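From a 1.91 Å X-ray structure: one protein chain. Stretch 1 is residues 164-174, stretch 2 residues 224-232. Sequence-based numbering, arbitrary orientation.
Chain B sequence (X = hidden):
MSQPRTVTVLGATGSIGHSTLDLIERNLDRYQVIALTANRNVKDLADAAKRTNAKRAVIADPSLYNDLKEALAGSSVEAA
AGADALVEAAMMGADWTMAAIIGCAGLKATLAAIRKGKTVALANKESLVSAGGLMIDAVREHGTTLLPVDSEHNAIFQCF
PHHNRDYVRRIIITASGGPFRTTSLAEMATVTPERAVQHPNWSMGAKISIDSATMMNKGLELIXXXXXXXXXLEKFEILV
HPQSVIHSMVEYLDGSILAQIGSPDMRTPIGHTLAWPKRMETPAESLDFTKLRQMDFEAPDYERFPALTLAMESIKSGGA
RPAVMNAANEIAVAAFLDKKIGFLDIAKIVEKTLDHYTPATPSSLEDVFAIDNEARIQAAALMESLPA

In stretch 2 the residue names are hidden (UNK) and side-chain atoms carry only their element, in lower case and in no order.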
# COMPACT_ATOMS: atom_id res chain seq x y z
N ASN B 164 9.76 -12.10 4.82
CA ASN B 164 9.39 -11.81 6.20
C ASN B 164 7.91 -12.09 6.42
O ASN B 164 7.19 -11.26 6.96
CB ASN B 164 9.69 -10.34 6.54
CG ASN B 164 11.17 -10.08 6.77
OD1 ASN B 164 11.78 -10.70 7.64
ND2 ASN B 164 11.74 -9.17 6.00
N ARG B 165 7.47 -13.27 6.00
CA ARG B 165 6.07 -13.66 6.10
C ARG B 165 5.44 -13.51 7.49
O ARG B 165 4.24 -13.31 7.60
CB ARG B 165 5.89 -15.11 5.65
CG ARG B 165 6.33 -15.37 4.22
CD ARG B 165 5.74 -16.69 3.71
NE ARG B 165 6.19 -17.83 4.50
CZ ARG B 165 7.40 -18.36 4.43
NH1 ARG B 165 8.30 -17.86 3.59
NH2 ARG B 165 7.72 -19.39 5.19
N ASP B 166 6.25 -13.61 8.54
CA ASP B 166 5.73 -13.50 9.89
C ASP B 166 5.20 -12.11 10.26
O ASP B 166 4.52 -11.95 11.27
CB ASP B 166 6.78 -13.92 10.92
CG ASP B 166 7.19 -15.37 10.78
OD1 ASP B 166 6.39 -16.17 10.25
OD2 ASP B 166 8.30 -15.71 11.23
N TYR B 167 5.52 -11.10 9.45
CA TYR B 167 5.05 -9.75 9.73
C TYR B 167 3.59 -9.57 9.36
O TYR B 167 2.96 -8.56 9.70
CB TYR B 167 5.88 -8.71 8.96
CG TYR B 167 7.33 -8.61 9.38
CD1 TYR B 167 7.79 -9.20 10.55
CD2 TYR B 167 8.24 -7.89 8.60
CE1 TYR B 167 9.12 -9.08 10.95
CE2 TYR B 167 9.57 -7.76 8.99
CZ TYR B 167 10.00 -8.35 10.16
OH TYR B 167 11.32 -8.21 10.54
N VAL B 168 3.04 -10.55 8.65
CA VAL B 168 1.64 -10.47 8.23
C VAL B 168 0.66 -10.89 9.31
O VAL B 168 0.79 -11.97 9.90
CB VAL B 168 1.38 -11.37 6.98
CG1 VAL B 168 -0.12 -11.38 6.65
CG2 VAL B 168 2.17 -10.86 5.79
N ARG B 169 -0.33 -10.04 9.58
CA ARG B 169 -1.37 -10.36 10.54
C ARG B 169 -2.54 -10.95 9.75
O ARG B 169 -3.15 -11.93 10.16
CB ARG B 169 -1.85 -9.11 11.29
CG ARG B 169 -3.10 -9.36 12.14
CD ARG B 169 -3.35 -8.21 13.08
NE ARG B 169 -2.31 -8.14 14.10
CZ ARG B 169 -1.80 -7.01 14.57
NH1 ARG B 169 -2.22 -5.84 14.10
NH2 ARG B 169 -0.87 -7.05 15.52
N ARG B 170 -2.84 -10.33 8.61
CA ARG B 170 -3.92 -10.82 7.76
C ARG B 170 -3.79 -10.31 6.33
O ARG B 170 -3.22 -9.26 6.08
CB ARG B 170 -5.29 -10.41 8.32
CG ARG B 170 -5.52 -8.91 8.40
CD ARG B 170 -7.01 -8.54 8.60
NE ARG B 170 -7.13 -7.13 8.94
CZ ARG B 170 -8.26 -6.42 8.94
NH1 ARG B 170 -9.41 -6.97 8.59
NH2 ARG B 170 -8.21 -5.15 9.29
N ILE B 171 -4.31 -11.10 5.39
CA ILE B 171 -4.32 -10.73 3.98
C ILE B 171 -5.80 -10.61 3.64
O ILE B 171 -6.58 -11.55 3.86
CB ILE B 171 -3.66 -11.80 3.08
CG1 ILE B 171 -2.14 -11.77 3.26
CG2 ILE B 171 -4.05 -11.56 1.62
CD1 ILE B 171 -1.39 -12.73 2.35
N ILE B 172 -6.19 -9.46 3.12
CA ILE B 172 -7.58 -9.21 2.77
C ILE B 172 -7.75 -9.26 1.26
O ILE B 172 -7.22 -8.43 0.54
CB ILE B 172 -8.03 -7.83 3.26
CG1 ILE B 172 -7.73 -7.68 4.75
CG2 ILE B 172 -9.52 -7.64 2.98
CD1 ILE B 172 -7.95 -6.27 5.26
N ILE B 173 -8.47 -10.27 0.79
CA ILE B 173 -8.73 -10.39 -0.63
C ILE B 173 -10.05 -9.66 -0.86
O ILE B 173 -11.09 -10.08 -0.36
CB ILE B 173 -8.88 -11.86 -1.06
CG1 ILE B 173 -7.63 -12.65 -0.67
CG2 ILE B 173 -9.11 -11.94 -2.56
CD1 ILE B 173 -7.73 -14.13 -0.99
N THR B 174 -9.99 -8.56 -1.59
CA THR B 174 -11.21 -7.81 -1.88
C THR B 174 -11.99 -8.54 -2.95
O THR B 174 -11.42 -9.24 -3.79
CB THR B 174 -10.89 -6.38 -2.32
OG1 THR B 174 -9.89 -6.40 -3.34
CG2 THR B 174 -10.40 -5.56 -1.13
N UNK B 224 -5.26 -19.97 -4.74
CA UNK B 224 -4.04 -19.50 -5.37
C UNK B 224 -3.21 -18.65 -4.42
O UNK B 224 -1.99 -18.79 -4.35
c UNK B 224 -5.05 -19.40 -7.72
o UNK B 224 -6.45 -17.81 -8.82
c UNK B 224 -4.36 -18.66 -6.60
c UNK B 224 -5.38 -18.47 -8.87
o UNK B 224 -4.57 -18.38 -9.82
N UNK B 225 -3.89 -17.75 -3.70
CA UNK B 225 -3.21 -16.86 -2.76
C UNK B 225 -2.52 -17.66 -1.66
O UNK B 225 -1.42 -17.32 -1.22
c UNK B 225 -4.22 -15.90 -2.15
N UNK B 226 -3.18 -18.72 -1.22
CA UNK B 226 -2.63 -19.56 -0.16
C UNK B 226 -1.27 -20.14 -0.56
O UNK B 226 -0.35 -20.17 0.25
c UNK B 226 -2.70 -22.96 0.77
c UNK B 226 -2.94 -21.33 2.50
c UNK B 226 -2.17 -23.86 1.68
c UNK B 226 -3.09 -21.68 1.16
c UNK B 226 -2.42 -22.23 3.43
c UNK B 226 -2.03 -23.49 3.01
c UNK B 226 -3.61 -20.69 0.15
N UNK B 227 -1.15 -20.59 -1.81
CA UNK B 227 0.11 -21.16 -2.27
C UNK B 227 1.14 -20.09 -2.58
O UNK B 227 2.32 -20.28 -2.34
c UNK B 227 -2.30 -24.89 -3.03
c UNK B 227 -0.12 -22.03 -3.51
c UNK B 227 -0.18 -24.47 -2.65
n UNK B 227 -2.05 -23.66 -3.43
c UNK B 227 -0.72 -23.36 -3.20
n UNK B 227 -1.18 -25.41 -2.56
N UNK B 228 0.69 -18.96 -3.12
CA UNK B 228 1.60 -17.87 -3.45
C UNK B 228 2.28 -17.24 -2.24
O UNK B 228 3.48 -16.95 -2.27
c UNK B 228 0.86 -16.77 -4.19
c UNK B 228 1.78 -16.86 -6.50
c UNK B 228 0.51 -16.96 -5.66
c UNK B 228 -0.51 -15.90 -6.08
N UNK B 229 1.51 -17.00 -1.19
CA UNK B 229 2.05 -16.31 -0.03
C UNK B 229 2.44 -17.13 1.18
O UNK B 229 3.05 -16.62 2.12
c UNK B 229 -0.54 -13.59 -2.76
c UNK B 229 0.85 -14.27 -0.89
c UNK B 229 1.09 -15.17 0.30
c UNK B 229 1.72 -12.77 -2.59
c UNK B 229 -0.36 -14.31 -1.57
c UNK B 229 0.50 -12.82 -3.27
c UNK B 229 1.88 -13.49 -1.40
N UNK B 230 2.11 -18.41 1.16
CA UNK B 230 2.51 -19.33 2.22
C UNK B 230 2.27 -18.91 3.67
O UNK B 230 3.13 -19.12 4.53
c UNK B 230 4.03 -21.61 0.42
n UNK B 230 2.99 -21.88 -0.37
c UNK B 230 4.36 -20.14 0.64
o UNK B 230 4.70 -22.50 0.95
c UNK B 230 4.00 -19.65 2.04
N UNK B 231 1.13 -18.30 3.96
CA UNK B 231 0.82 -17.94 5.34
C UNK B 231 -0.39 -18.77 5.75
O UNK B 231 -1.13 -19.26 4.89
c UNK B 231 1.66 -15.57 5.03
c UNK B 231 -1.28 -14.67 5.08
c UNK B 231 -0.80 -16.07 4.78
c UNK B 231 0.49 -16.43 5.51
N UNK B 232 -0.59 -18.97 7.06
CA UNK B 232 -1.72 -19.76 7.57
C UNK B 232 -3.06 -19.33 6.98
O UNK B 232 -3.36 -18.14 6.89
c UNK B 232 -1.65 -19.52 9.07
c UNK B 232 -0.18 -19.38 9.31
c UNK B 232 0.25 -18.48 8.17

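Position 224, in the helix that enters the stretch from earlier in the chain, carries three side-chain carbons in an unbranched row, the third bearing two oxygens. This carboxylate lies out of reach of stretch 1, and three carbons with two terminal oxygens make it Glu224. Position 225 has a single side-chain carbon, CB, which points toward the strand and lies 4.1 Å from CD1 of Ile173; a lone carbon identifies Ala225. The CA atoms of Ala225 and Ile173 are 8.8 Å apart.

At position 226 one carbon leads into a six-membered ring made only of carbon, with no hydroxyl oxygen. The CA-to-CB bond points away from stretch 1 and no contact is made; the residue is Phe226. Position 227 shows one carbon followed by a five-membered ring of three carbons and two nitrogens, an imidazole, and is therefore His227, again out of reach. Position 228 has four carbons forked at the second, the pattern of Leu228, and it too makes no contact with stretch 1.

Position 229 repeats the pattern of one carbon and an all-carbon six-membered ring. Its CB, set sideways to stretch 1, lies 4.0 Å from CD1 of Ile171, and its carbonyl O is 3.1 Å from CD of Arg165. This is Phe229, whose amide closes the helical turn with a 2.9 Å hydrogen bond from its N to O of Ala225.

At position 230 there are three carbons, the third carrying one oxygen and one nitrogen, so the side chain ends in an amide. The backbone faces the partner: NE of Arg165 gives a weak hydrogen bond to the carbonyl O of position 230, at 3.3 Å with an N-H...O angle of 125°. The CA-to-CB bond points sideways, and the end of the side chain leads away. The residue is Gln230, the first to leave helical geometry, with a positive phi of 49°. Its NE2 donates a 2.6 Å hydrogen bond to O of His227, folding the amide back onto the last turn.

Position 231 has four carbons forked at the first, one arm two carbons long. Its CA-to-CB bond points toward stretch 1, and the end carbon of the longer arm lies 3.4 Å from CD1 of Ile171 and 3.8 Å from CG1 of Val168. The branching defines Ile231. Position 232 has three carbons closing a ring onto the backbone N, the signature of Pro232, and makes no contact.

The contact is mainly apolar. Ile171 and Ile173, alternate residues of one strand, both point toward stretch 2, where Ile171 meets Phe229 and Ile231 while Ile173 meets Ala225. Ile231 gives up more surface than any other residue here, 81 Å² of the 336 Å² buried by both sides. At the more exposed end, Arg165 lays its side chain along the helix exit, bringing CD to 3.1 Å from O of Phe229, and adds one weak hydrogen bond from NE to O of Gln230.

Stretch 2 (224-232) EAFHLFQIP
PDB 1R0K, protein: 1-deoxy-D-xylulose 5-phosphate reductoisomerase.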